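Local coordinates for methyltransferase-like protein 5 (Pyrococcus horikoshii, PDB 1WY7), which probably transfers methyl groups from S-adenosylmethionine to a nucleic acid, most likely RNA, and binds the by-product S-adenosyl-L-homocysteine, at residues L12-F18 with G59-Y65; W24-T30 with N119-Q125; R172-E178 with R192-Y198. One frame throughout, in Å; residues are numbered along the deposited sequence.

Contact 1: residues L12-F18 with G59-Y65; sequences LSKLKGF and GTGVLSY. With SAH (S-adenosyl-L-homocysteine), chain E.
Thr-60, in the glycine-rich loop that joins strand 52-56 to helix 62-69 of a Rossmann-like methyltransferase fold, lays its methyl on the ring of Phe-18, which follows helix 6-13. Two CH-pi contacts organise the interface. Thr-60 CG2 lies 3.8 Å from the centroid of the Phe-18 ring and 11° off its normal, hence over the middle of the face. Farther along, Leu-15 CD2 stands 4.0 Å from the centroid of the Tyr-65 ring, 13° off the normal. A chi1 of -175°, CG trans to the backbone N, carries the Tyr-65 ring to Leu-15; its hydroxyl is bonded to Glu-94.

Further apolar contacts extend this. Leu-15 CD1, the other branch, reaches Tyr-65 CB at 3.7 Å, while Leu-12 CD2 comes to the ring edge at Tyr-65 CD1, 3.8 Å away, and Leu-12 CD1 touches the CG1 branch of Val-62.

No direct hydrogen bond crosses between the segments. One water does so instead, donating to Lys-16 O at 2.7 Å and bonding Thr-60 OG1 at 2.8 Å.

The ligand completes the arrangement. Phe-18 brings CZ, at its ring edge, to 3.2 Å from O3' of S-adenosyl-L-homocysteine. Replacing Phe-18 with an alanine would probably leave Thr-60 CG2 without its aromatic cover and open a gap beside the ribose. Gly-59 has positive phi, and a CB there would collide with both Phe-18 CZ and the ligand, so glycine lets the chain pass close to both. Gly-61 is the N-cap of helix 62-69, and in the first turn Val-62 N donates to the ligand carboxylate atom O at 2.8 Å.

Contact 2: residues W24-T30 with N119-Q125; sequences WLEQYRT and NPPFGSQ. With SAH (S-adenosyl-L-homocysteine), chain E.
Glu-26 drives its carboxylate into the turn formed by Phe-122, Gly-123 and Ser-124, its outstretched chain passing almost perpendicularly over Pro-121. The two oxygens divide the donors. OE2 of Glu-26 takes Phe-122 N at 2.7 Å from the syn side, but tilted some 30° out of the plane. OE1 of Glu-26 accepts three bonds: Gly-123 N at 2.8 Å, syn and similarly tilted, Ser-124 N at 3.0 Å nearly in line with the C-O bond, and Ser-124 OG at 3.2 Å, which comes from above the carboxylate, 67° out of its plane. Four protein donors, joined by a water on OE2, thus fix the rotation of the group. Beside it, Glu-26 CG packs on Gln-125 CG.

Tyr-28 crosses both Asn-119 and Phe-122 nearly perpendicularly, its ring plane 66° from the Asn-119 amide. Its OH receives a hydrogen bond from Asn-119 ND2 at 3.1 Å and donates to the same water, which in turn donates to Glu-26 OE2 and Pro-120 O. That water lies over the centre of one face of the Phe-122 ring.

The other end of the amide is held too. Asn-119 holds CG trans to its backbone N, which carries the amide to Thr-30 and Tyr-28. Thr-30 OG1 donates to Asn-119 OD1 at 2.7 Å, in the carbonyl plane and on a lone pair. With a bond at each end, the amide is set against flipping. Gln-27 turns to the ligand instead, its NE2 giving a bond of 2.8 Å to O2' of S-adenosyl-L-homocysteine.

The run Asn-119 to Phe-122 matches the Asn-Pro-Pro-aromatic motif of N6-adenine and related amino-methyltransferases, in which this loop lines the site of methyl transfer; a similar role is probable here.

Contact 3: residues R172-E178 with R192-Y198; sequences RLTTKIE and RITVDIY
Leu-173 and Ile-197 face each other as a hydrogen-bonded pair in the antiparallel hairpin at the edge of the methyltransferase sheet, strand 167-179 outermost and 191-202 next to strand 143-149; the segment directions are 155° apart. Thr-175 with Val-195 and Ile-177 with Ile-193 repeat the pattern, giving six backbone N-H···O bonds of 2.7 to 3.1 Å.

On the face of these pairs contacts are mostly apolar. Ile-177 and Ile-193 run alongside each other in the same direction; both hold CG1 between the backbone N and the carbonyl carbon (chi1 62° and 49°), which brings Ile-177 CG1 and Ile-193 CG1 to a tight 3.4 Å. Thr-175 OG1 is buried near Ile-197 CD1, with no hydrogen-bond partner in the model.

The other face is more polar. Thr-174 OG1 donates to Asp-196 OD2 at 2.7 Å. Arg-172 makes a CH-pi contact with the Tyr-198 face, CG offset toward the rim; its NE forms a long salt bridge of 3.8 Å to Asp-196 OD2. Glu-178 pairs with the poorly ordered Arg-192, so that geometry is doubtful.

Asp-196 is also bridged to Arg-155 of helix 152-164, so its buried charge is probably balanced mainly there, with Arg-172 probably adding a weaker attraction that no N-H directs.

How the contacts relate
Contacts 1 and 2 interleave along the chain, their segments alternating, whereas contact 3 follows both. The centres of contacts 1 and 2 lie about 14 Å apart, and both touch S-adenosyl-L-homocysteine; they also meet directly, Arg-29 NH2 reaching Ser-13 O in a probable hydrogen bond. Together they bring the N-terminal region against the loops after strands 52-56 and 115-118. Contact 3 joins the last two strands, at one side of the seven-stranded sheet. It is about 14 Å from contact 2, centre to centre, and about 8 Å from contact 1 at the nearest atoms. The hairpin packs Ile-193 and Val-195 against Phe-122 of the 119-125 loop without itself reaching the ligand, which is about 9 Å from the Ile-177 side chain.

Contact 1: residues L12-F18 with G59-Y65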
loop_
_atom_site.group_PDB
_atom_site.type_symbol
_atom_site.label_atom_id
_atom_site.label_comp_id
_atom_site.label_asym_id
_atom_site.label_seq_id
_atom_site.Cartn_x
_atom_site.Cartn_y
_atom_site.Cartn_z
ATOM N N LEU A 12 6.667 11.767 -5.259
ATOM C CA LEU A 12 5.393 11.159 -4.875
ATOM C C LEU A 12 4.440 12.183 -4.273
ATOM O O LEU A 12 3.231 12.074 -4.444
ATOM C CB LEU A 12 5.610 10.007 -3.875
ATOM C CG LEU A 12 6.330 8.779 -4.436
ATOM C CD1 LEU A 12 6.493 7.733 -3.362
ATOM C CD2 LEU A 12 5.549 8.235 -5.626
ATOM N N SER A 13 4.988 13.184 -3.585
ATOM C CA SER A 13 4.170 14.214 -2.947
ATOM C C SER A 13 3.504 15.152 -3.948
ATOM O O SER A 13 2.579 15.891 -3.598
ATOM C CB SER A 13 5.022 15.038 -1.982
ATOM O OG SER A 13 5.989 15.797 -2.693
ATOM N N LYS A 14 3.969 15.122 -5.190
ATOM C CA LYS A 14 3.414 15.975 -6.232
ATOM C C LYS A 14 2.142 15.439 -6.880
ATOM O O LYS A 14 1.489 16.150 -7.643
ATOM C CB LYS A 14 4.466 16.231 -7.306
ATOM C CG LYS A 14 5.611 17.090 -6.807
ATOM C CD LYS A 14 6.707 17.213 -7.841
ATOM C CE LYS A 14 7.793 18.153 -7.347
ATOM N NZ LYS A 14 8.874 18.295 -8.360
ATOM N N LEU A 15 1.786 14.194 -6.575
ATOM C CA LEU A 15 0.575 13.581 -7.124
ATOM C C LEU A 15 -0.679 14.191 -6.509
ATOM O O LEU A 15 -0.658 14.673 -5.379
ATOM C CB LEU A 15 0.563 12.069 -6.862
ATOM C CG LEU A 15 1.626 11.191 -7.538
ATOM C CD1 LEU A 15 1.377 9.720 -7.196
ATOM C CD2 LEU A 15 1.564 11.385 -9.043
ATOM N N LYS A 16 -1.777 14.154 -7.256
ATOM C CA LYS A 16 -3.052 14.684 -6.779
ATOM C C LYS A 16 -3.637 13.798 -5.682
ATOM O O LYS A 16 -3.470 12.583 -5.719
ATOM C CB LYS A 16 -4.035 14.788 -7.948
ATOM C CG LYS A 16 -3.666 15.861 -8.963
ATOM C CD LYS A 16 -2.285 15.611 -9.565
ATOM C CE LYS A 16 -1.702 16.863 -10.236
ATOM N NZ LYS A 16 -2.437 17.277 -11.466
ATOM N N GLY A 17 -4.315 14.410 -4.709
ATOM C CA GLY A 17 -4.922 13.660 -3.619
ATOM C C GLY A 17 -6.390 13.357 -3.874
ATOM O O GLY A 17 -6.896 13.606 -4.971
ATOM N N PHE A 18 -7.075 12.813 -2.869
ATOM C CA PHE A 18 -8.498 12.476 -2.987
ATOM C C PHE A 18 -9.377 13.709 -3.180
ATOM O O PHE A 18 -9.189 14.719 -2.514
ATOM C CB PHE A 18 -8.991 11.747 -1.735
ATOM C CG PHE A 18 -8.445 10.359 -1.569
ATOM C CD1 PHE A 18 -7.270 10.137 -0.857
ATOM C CD2 PHE A 18 -9.119 9.266 -2.108
ATOM C CE1 PHE A 18 -6.777 8.845 -0.680
ATOM C CE2 PHE A 18 -8.634 7.968 -1.940
ATOM C CZ PHE A 18 -7.461 7.758 -1.224
ATOM N N GLY A 59 -6.173 3.623 -3.864
ATOM C CA GLY A 59 -6.553 5.015 -3.666
ATOM C C GLY A 59 -6.165 5.942 -4.808
ATOM O O GLY A 59 -6.616 5.760 -5.949
ATOM N N THR A 60 -5.327 6.939 -4.506
ATOM C CA THR A 60 -4.881 7.895 -5.524
ATOM C C THR A 60 -3.713 7.367 -6.350
ATOM O O THR A 60 -3.304 8.008 -7.318
ATOM C CB THR A 60 -4.449 9.261 -4.927
ATOM O OG1 THR A 60 -3.347 9.078 -4.028
ATOM C CG2 THR A 60 -5.601 9.899 -4.191
ATOM N N GLY A 61 -3.171 6.212 -5.965
ATOM C CA GLY A 61 -2.069 5.631 -6.712
ATOM C C GLY A 61 -0.639 5.994 -6.328
ATOM O O GLY A 61 0.268 5.788 -7.122
ATOM N N VAL A 62 -0.411 6.508 -5.124
ATOM C CA VAL A 62 0.955 6.873 -4.721
ATOM C C VAL A 62 1.909 5.679 -4.789
ATOM O O VAL A 62 2.976 5.767 -5.405
ATOM C CB VAL A 62 1.003 7.442 -3.281
ATOM C CG1 VAL A 62 2.443 7.628 -2.849
ATOM C CG2 VAL A 62 0.259 8.771 -3.211
ATOM N N LEU A 63 1.527 4.566 -4.156
ATOM C CA LEU A 63 2.365 3.374 -4.155
ATOM C C LEU A 63 2.529 2.799 -5.557
ATOM O O LEU A 63 3.614 2.349 -5.933
ATOM C CB LEU A 63 1.779 2.302 -3.224
ATOM C CG LEU A 63 1.765 2.641 -1.733
ATOM C CD1 LEU A 63 1.281 1.434 -0.954
ATOM C CD2 LEU A 63 3.187 3.030 -1.267
ATOM N N SER A 64 1.446 2.822 -6.323
ATOM C CA SER A 64 1.453 2.308 -7.686
ATOM C C SER A 64 2.413 3.104 -8.559
ATOM O O SER A 64 3.203 2.534 -9.315
ATOM C CB SER A 64 0.052 2.410 -8.287
ATOM O OG SER A 64 -0.849 1.547 -7.631
ATOM N N TYR A 65 2.314 4.425 -8.457
ATOM C CA TYR A 65 3.164 5.326 -9.233
ATOM C C TYR A 65 4.643 5.062 -8.914
ATOM O O TYR A 65 5.471 4.908 -9.826
ATOM C CB TYR A 65 2.787 6.779 -8.917
ATOM C CG TYR A 65 3.516 7.817 -9.737
ATOM C CD1 TYR A 65 4.726 8.354 -9.305
ATOM C CD2 TYR A 65 2.984 8.277 -10.935
ATOM C CE1 TYR A 65 5.386 9.330 -10.045
ATOM C CE2 TYR A 65 3.631 9.249 -11.683
ATOM C CZ TYR A 65 4.830 9.773 -11.231
ATOM O OH TYR A 65 5.465 10.758 -11.951
HETATM N N SAH E . -3.823 7.062 -1.404
HETATM C CA SAH E . -3.172 5.902 -0.762
HETATM C CB SAH E . -4.284 4.918 -0.362
HETATM C CG SAH E . -4.686 5.294 1.019
HETATM S SD SAH E . -6.011 4.483 1.935
HETATM C C SAH E . -2.160 5.371 -1.742
HETATM O O SAH E . -1.750 6.148 -2.659
HETATM O OXT SAH E . -1.823 4.156 -1.541
HETATM C "C5'" SAH E . -6.337 2.938 1.115
HETATM C "C4'" SAH E . -7.561 2.811 0.196
HETATM O "O4'" SAH E . -8.312 1.627 0.565
HETATM C "C3'" SAH E . -8.621 3.909 0.307
HETATM O "O3'" SAH E . -8.394 4.719 -0.865
HETATM C "C2'" SAH E . -9.982 3.206 0.189
HETATM O "O2'" SAH E . -10.989 3.687 -0.672
HETATM C "C1'" SAH E . -9.577 1.740 -0.042
HETATM N N9 SAH E . -10.473 0.763 0.560
HETATM C C8 SAH E . -11.129 0.770 1.778
HETATM N N7 SAH E . -11.848 -0.301 2.000
HETATM C C5 SAH E . -11.661 -1.077 0.861
HETATM C C6 SAH E . -12.138 -2.355 0.460
HETATM N N6 SAH E . -12.954 -3.093 1.245
HETATM N N1 SAH E . -11.770 -2.868 -0.761
HETATM C C2 SAH E . -10.945 -2.130 -1.541
HETATM N N3 SAH E . -10.422 -0.911 -1.273
HETATM C C4 SAH E . -10.818 -0.431 -0.040
HETATM O O HOH W 1 -1.688 11.354 -4.175
#

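Contact 2: residues W24-T30 with N119-Q125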
loop_
_atom_site.group_PDB
_atom_site.type_symbol
_atom_site.label_atom_id
_atom_site.label_comp_id
_atom_site.label_asym_id
_atom_site.label_seq_id
_atom_site.Cartn_x
_atom_site.Cartn_y
_atom_site.Cartn_z
ATOM N N TRP A 24 -14.745 6.980 6.415
ATOM C CA TRP A 24 -15.106 5.629 6.839
ATOM C C TRP A 24 -14.352 4.572 6.041
ATOM O O TRP A 24 -14.392 3.387 6.369
ATOM C CB TRP A 24 -16.616 5.416 6.709
ATOM C CG TRP A 24 -17.112 5.506 5.334
ATOM C CD1 TRP A 24 -17.215 4.491 4.431
ATOM C CD2 TRP A 24 -17.570 6.684 4.675
ATOM N NE1 TRP A 24 -17.713 4.966 3.243
ATOM C CE2 TRP A 24 -17.941 6.313 3.365
ATOM C CE3 TRP A 24 -17.704 8.025 5.062
ATOM C CZ2 TRP A 24 -18.442 7.236 2.435
ATOM C CZ3 TRP A 24 -18.199 8.943 4.142
ATOM C CH2 TRP A 24 -18.562 8.543 2.841
ATOM N N LEU A 25 -13.674 5.010 4.987
ATOM C CA LEU A 25 -12.880 4.110 4.159
ATOM C C LEU A 25 -11.396 4.440 4.366
ATOM O O LEU A 25 -10.534 3.928 3.648
ATOM C CB LEU A 25 -13.221 4.280 2.676
ATOM C CG LEU A 25 -14.584 3.832 2.148
ATOM C CD1 LEU A 25 -14.602 3.997 0.628
ATOM C CD2 LEU A 25 -14.834 2.378 2.525
ATOM N N GLU A 26 -11.122 5.303 5.344
ATOM C CA GLU A 26 -9.766 5.731 5.662
ATOM C C GLU A 26 -9.030 6.213 4.419
ATOM O O GLU A 26 -7.932 5.736 4.114
ATOM C CB GLU A 26 -8.972 4.582 6.298
ATOM C CG GLU A 26 -9.506 4.076 7.631
ATOM C CD GLU A 26 -8.466 3.269 8.391
ATOM O OE1 GLU A 26 -8.831 2.560 9.351
ATOM O OE2 GLU A 26 -7.274 3.352 8.030
ATOM N N GLN A 27 -9.622 7.162 3.700
ATOM C CA GLN A 27 -8.988 7.672 2.488
ATOM C C GLN A 27 -8.064 8.869 2.691
ATOM O O GLN A 27 -8.508 10.016 2.778
ATOM C CB GLN A 27 -10.031 8.026 1.419
ATOM C CG GLN A 27 -10.862 6.842 0.914
ATOM C CD GLN A 27 -11.774 7.216 -0.252
ATOM O OE1 GLN A 27 -12.269 8.345 -0.341
ATOM N NE2 GLN A 27 -12.008 6.264 -1.143
ATOM N N TYR A 28 -6.772 8.583 2.783
ATOM C CA TYR A 28 -5.750 9.615 2.898
ATOM C C TYR A 28 -4.612 9.080 2.028
ATOM O O TYR A 28 -4.302 7.891 2.062
ATOM C CB TYR A 28 -5.298 9.811 4.362
ATOM C CG TYR A 28 -4.602 8.614 4.980
ATOM C CD1 TYR A 28 -3.257 8.345 4.711
ATOM C CD2 TYR A 28 -5.301 7.714 5.788
ATOM C CE1 TYR A 28 -2.629 7.208 5.217
ATOM C CE2 TYR A 28 -4.678 6.573 6.298
ATOM C CZ TYR A 28 -3.345 6.326 6.002
ATOM O OH TYR A 28 -2.749 5.164 6.436
ATOM N N ARG A 29 -4.016 9.941 1.219
ATOM C CA ARG A 29 -2.927 9.515 0.346
ATOM C C ARG A 29 -1.743 9.048 1.189
ATOM O O ARG A 29 -1.473 9.618 2.247
ATOM C CB ARG A 29 -2.490 10.683 -0.536
ATOM C CG ARG A 29 -2.037 11.887 0.282
ATOM C CD ARG A 29 -1.503 12.978 -0.604
ATOM N NE ARG A 29 -0.464 12.466 -1.487
ATOM C CZ ARG A 29 0.162 13.199 -2.400
ATOM N NH1 ARG A 29 1.091 12.650 -3.167
ATOM N NH2 ARG A 29 -0.136 14.485 -2.540
ATOM N N THR A 30 -1.037 8.018 0.732
ATOM C CA THR A 30 0.117 7.535 1.488
ATOM C C THR A 30 1.169 8.640 1.491
ATOM O O THR A 30 1.613 9.072 0.432
ATOM C CB THR A 30 0.757 6.275 0.858
ATOM O OG1 THR A 30 -0.237 5.252 0.684
ATOM C CG2 THR A 30 1.859 5.739 1.768
ATOM N N ASN A 119 -1.186 0.104 1.620
ATOM C CA ASN A 119 -1.348 1.024 2.741
ATOM C C ASN A 119 -2.840 0.813 3.015
ATOM O O ASN A 119 -3.663 1.669 2.695
ATOM C CB ASN A 119 -1.090 2.472 2.291
ATOM C CG ASN A 119 -1.268 3.484 3.413
ATOM O OD1 ASN A 119 -1.170 4.687 3.189
ATOM N ND2 ASN A 119 -1.526 3.004 4.621
ATOM N N PRO A 120 -3.203 -0.347 3.589
ATOM C CA PRO A 120 -4.603 -0.669 3.886
ATOM C C PRO A 120 -5.172 0.105 5.055
ATOM O O PRO A 120 -4.433 0.705 5.822
ATOM C CB PRO A 120 -4.547 -2.172 4.158
ATOM C CG PRO A 120 -3.232 -2.310 4.888
ATOM C CD PRO A 120 -2.300 -1.406 4.089
ATOM N N PRO A 121 -6.507 0.125 5.188
ATOM C CA PRO A 121 -7.091 0.852 6.319
ATOM C C PRO A 121 -6.616 0.158 7.587
ATOM O O PRO A 121 -6.477 -1.065 7.603
ATOM C CB PRO A 121 -8.601 0.703 6.092
ATOM C CG PRO A 121 -8.717 -0.527 5.266
ATOM C CD PRO A 121 -7.556 -0.417 4.313
ATOM N N PHE A 122 -6.346 0.929 8.634
ATOM C CA PHE A 122 -5.879 0.344 9.880
ATOM C C PHE A 122 -7.017 -0.331 10.653
ATOM O O PHE A 122 -6.779 -1.149 11.543
ATOM C CB PHE A 122 -5.176 1.414 10.721
ATOM C CG PHE A 122 -3.997 2.046 10.022
ATOM C CD1 PHE A 122 -3.115 1.263 9.278
ATOM C CD2 PHE A 122 -3.764 3.416 10.107
ATOM C CE1 PHE A 122 -2.020 1.833 8.628
ATOM C CE2 PHE A 122 -2.670 3.993 9.462
ATOM C CZ PHE A 122 -1.799 3.198 8.722
ATOM N N GLY A 123 -8.252 -0.007 10.291
ATOM C CA GLY A 123 -9.386 -0.611 10.960
ATOM C C GLY A 123 -9.834 0.214 12.143
ATOM O O GLY A 123 -10.406 -0.311 13.097
ATOM N N SER A 124 -9.567 1.512 12.086
ATOM C CA SER A 124 -9.965 2.390 13.166
ATOM C C SER A 124 -11.345 2.973 12.881
ATOM O O SER A 124 -12.042 3.402 13.798
ATOM C CB SER A 124 -8.923 3.495 13.357
ATOM O OG SER A 124 -8.573 4.075 12.118
ATOM N N GLN A 125 -11.744 2.967 11.614
ATOM C CA GLN A 125 -13.050 3.484 11.229
ATOM C C GLN A 125 -14.078 2.355 11.200
ATOM O O GLN A 125 -15.268 2.574 11.444
ATOM C CB GLN A 125 -12.957 4.162 9.858
ATOM C CG GLN A 125 -12.024 5.360 9.861
ATOM C CD GLN A 125 -12.511 6.459 10.786
ATOM O OE1 GLN A 125 -11.715 7.210 11.354
ATOM N NE2 GLN A 125 -13.829 6.565 10.932
HETATM N N SAH E . -3.823 7.062 -1.404
HETATM C CA SAH E . -3.172 5.902 -0.762
HETATM C CB SAH E . -4.284 4.918 -0.362
HETATM C CG SAH E . -4.686 5.294 1.019
HETATM S SD SAH E . -6.011 4.483 1.935
HETATM C C SAH E . -2.160 5.371 -1.742
HETATM O O SAH E . -1.750 6.148 -2.659
HETATM O OXT SAH E . -1.823 4.156 -1.541
HETATM C "C5'" SAH E . -6.337 2.938 1.115
HETATM C "C4'" SAH E . -7.561 2.811 0.196
HETATM O "O4'" SAH E . -8.312 1.627 0.565
HETATM C "C3'" SAH E . -8.621 3.909 0.307
HETATM O "O3'" SAH E . -8.394 4.719 -0.865
HETATM C "C2'" SAH E . -9.982 3.206 0.189
HETATM O "O2'" SAH E . -10.989 3.687 -0.672
HETATM C "C1'" SAH E . -9.577 1.740 -0.042
HETATM N N9 SAH E . -10.473 0.763 0.560
HETATM C C8 SAH E . -11.129 0.770 1.778
HETATM N N7 SAH E . -11.848 -0.301 2.000
HETATM C C5 SAH E . -11.661 -1.077 0.861
HETATM C C6 SAH E . -12.138 -2.355 0.460
HETATM N N6 SAH E . -12.954 -3.093 1.245
HETATM N N1 SAH E . -11.770 -2.868 -0.761
HETATM C C2 SAH E . -10.945 -2.130 -1.541
HETATM N N3 SAH E . -10.422 -0.911 -1.273
HETATM C C4 SAH E . -10.818 -0.431 -0.040
HETATM O O HOH W 2 -4.706 3.285 6.710
#

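Contact 3: residues R172-E178 with R192-Y198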
loop_
_atom_site.group_PDB
_atom_site.type_symbol
_atom_site.label_atom_id
_atom_site.label_comp_id
_atom_site.label_asym_id
_atom_site.label_seq_id
_atom_site.Cartn_x
_atom_site.Cartn_y
_atom_site.Cartn_z
ATOM N N ARG A 172 10.742 -4.958 9.278
ATOM C CA ARG A 172 9.751 -4.074 9.871
ATOM C C ARG A 172 10.466 -2.759 10.150
ATOM O O ARG A 172 11.355 -2.698 11.001
ATOM C CB ARG A 172 9.178 -4.637 11.182
ATOM C CG ARG A 172 8.030 -3.781 11.756
ATOM C CD ARG A 172 7.640 -4.162 13.184
ATOM N NE ARG A 172 8.556 -3.584 14.165
ATOM C CZ ARG A 172 8.596 -3.913 15.453
ATOM N NH1 ARG A 172 9.469 -3.324 16.261
ATOM N NH2 ARG A 172 7.775 -4.836 15.939
ATOM N N LEU A 173 10.094 -1.719 9.414
ATOM C CA LEU A 173 10.692 -0.407 9.593
ATOM C C LEU A 173 9.666 0.481 10.266
ATOM O O LEU A 173 8.491 0.486 9.889
ATOM C CB LEU A 173 11.098 0.203 8.247
ATOM C CG LEU A 173 11.872 -0.645 7.225
ATOM C CD1 LEU A 173 12.599 0.306 6.292
ATOM C CD2 LEU A 173 12.858 -1.596 7.888
ATOM N N THR A 174 10.105 1.237 11.261
ATOM C CA THR A 174 9.195 2.115 11.971
ATOM C C THR A 174 9.479 3.587 11.669
ATOM O O THR A 174 10.626 4.041 11.757
ATOM C CB THR A 174 9.281 1.855 13.481
ATOM O OG1 THR A 174 9.148 0.446 13.719
ATOM C CG2 THR A 174 8.175 2.595 14.221
ATOM N N THR A 175 8.431 4.314 11.282
ATOM C CA THR A 175 8.523 5.741 10.960
ATOM C C THR A 175 7.274 6.492 11.377
ATOM O O THR A 175 6.208 5.908 11.566
ATOM C CB THR A 175 8.678 6.032 9.446
ATOM O OG1 THR A 175 8.040 4.996 8.694
ATOM C CG2 THR A 175 10.138 6.167 9.055
ATOM N N LYS A 176 7.415 7.805 11.493
ATOM C CA LYS A 176 6.310 8.671 11.864
ATOM C C LYS A 176 5.826 9.350 10.599
ATOM O O LYS A 176 6.628 9.858 9.815
ATOM C CB LYS A 176 6.783 9.737 12.854
ATOM C CG LYS A 176 7.812 9.222 13.847
ATOM C CD LYS A 176 8.158 10.244 14.925
ATOM C CE LYS A 176 7.096 10.281 16.010
ATOM N NZ LYS A 176 7.518 11.111 17.172
ATOM N N ILE A 177 4.520 9.348 10.379
ATOM C CA ILE A 177 3.981 10.013 9.202
ATOM C C ILE A 177 3.078 11.136 9.661
ATOM O O ILE A 177 2.681 11.191 10.824
ATOM C CB ILE A 177 3.159 9.055 8.310
ATOM C CG1 ILE A 177 1.946 8.514 9.082
ATOM C CG2 ILE A 177 4.057 7.923 7.810
ATOM C CD1 ILE A 177 1.014 7.662 8.230
ATOM N N GLU A 178 2.764 12.040 8.748
ATOM C CA GLU A 178 1.887 13.145 9.070
ATOM C C GLU A 178 0.773 13.185 8.048
ATOM O O GLU A 178 1.017 13.348 6.854
ATOM C CB GLU A 178 2.670 14.459 9.060
ATOM C CG GLU A 178 3.815 14.467 10.053
ATOM C CD GLU A 178 4.532 15.796 10.116
ATOM O OE1 GLU A 178 5.065 16.242 9.077
ATOM O OE2 GLU A 178 4.565 16.394 11.213
ATOM N N ARG A 192 -0.033 13.230 13.384
ATOM C CA ARG A 192 1.240 12.512 13.398
ATOM C C ARG A 192 1.146 11.162 14.096
ATOM O O ARG A 192 1.008 11.098 15.319
ATOM C CB ARG A 192 2.325 13.354 14.086
ATOM C CG ARG A 192 2.742 14.613 13.328
ATOM C CD ARG A 192 1.755 15.760 13.534
ATOM N NE ARG A 192 2.166 16.675 14.600
ATOM C CZ ARG A 192 3.299 17.375 14.583
ATOM N NH1 ARG A 192 4.133 17.263 13.558
ATOM N NH2 ARG A 192 3.597 18.191 15.588
ATOM N N ILE A 193 1.214 10.085 13.322
ATOM C CA ILE A 193 1.164 8.743 13.893
ATOM C C ILE A 193 2.426 7.974 13.549
ATOM O O ILE A 193 3.145 8.313 12.618
ATOM C CB ILE A 193 -0.019 7.892 13.360
ATOM C CG1 ILE A 193 -0.051 7.959 11.838
ATOM C CG2 ILE A 193 -1.323 8.336 13.984
ATOM C CD1 ILE A 193 -0.908 6.878 11.199
ATOM N N THR A 194 2.677 6.918 14.307
ATOM C CA THR A 194 3.833 6.094 14.073
ATOM C C THR A 194 3.360 4.787 13.472
ATOM O O THR A 194 2.501 4.114 14.037
ATOM C CB THR A 194 4.559 5.829 15.373
ATOM O OG1 THR A 194 4.864 7.085 15.988
ATOM C CG2 THR A 194 5.841 5.050 15.113
ATOM N N VAL A 195 3.909 4.438 12.313
ATOM C CA VAL A 195 3.531 3.203 11.644
ATOM C C VAL A 195 4.737 2.290 11.418
ATOM O O VAL A 195 5.889 2.729 11.460
ATOM C CB VAL A 195 2.872 3.480 10.242
ATOM C CG1 VAL A 195 1.563 4.264 10.402
ATOM C CG2 VAL A 195 3.833 4.261 9.349
ATOM N N ASP A 196 4.447 1.012 11.197
ATOM C CA ASP A 196 5.456 0.013 10.899
ATOM C C ASP A 196 5.227 -0.353 9.441
ATOM O O ASP A 196 4.080 -0.490 8.995
ATOM C CB ASP A 196 5.267 -1.262 11.733
ATOM C CG ASP A 196 5.611 -1.071 13.189
ATOM O OD1 ASP A 196 4.860 -1.604 14.030
ATOM O OD2 ASP A 196 6.622 -0.402 13.496
ATOM N N ILE A 197 6.315 -0.496 8.701
ATOM C CA ILE A 197 6.244 -0.912 7.314
ATOM C C ILE A 197 6.745 -2.357 7.375
ATOM O O ILE A 197 7.889 -2.613 7.770
ATOM C CB ILE A 197 7.164 -0.053 6.426
ATOM C CG1 ILE A 197 6.721 1.409 6.504
ATOM C CG2 ILE A 197 7.135 -0.572 4.996
ATOM C CD1 ILE A 197 7.567 2.353 5.689
ATOM N N TYR A 198 5.880 -3.299 7.016
ATOM C CA TYR A 198 6.234 -4.711 7.065
ATOM C C TYR A 198 6.538 -5.323 5.721
ATOM O O TYR A 198 6.051 -4.872 4.692
ATOM C CB TYR A 198 5.089 -5.564 7.639
ATOM C CG TYR A 198 4.735 -5.372 9.088
ATOM C CD1 TYR A 198 3.892 -4.335 9.494
ATOM C CD2 TYR A 198 5.191 -6.270 10.056
ATOM C CE1 TYR A 198 3.506 -4.202 10.836
ATOM C CE2 TYR A 198 4.810 -6.145 11.396
ATOM C CZ TYR A 198 3.973 -5.108 11.772
ATOM O OH TYR A 198 3.645 -4.952 13.094
HETATM O O HOH W 3 5.835 -6.586 14.986
#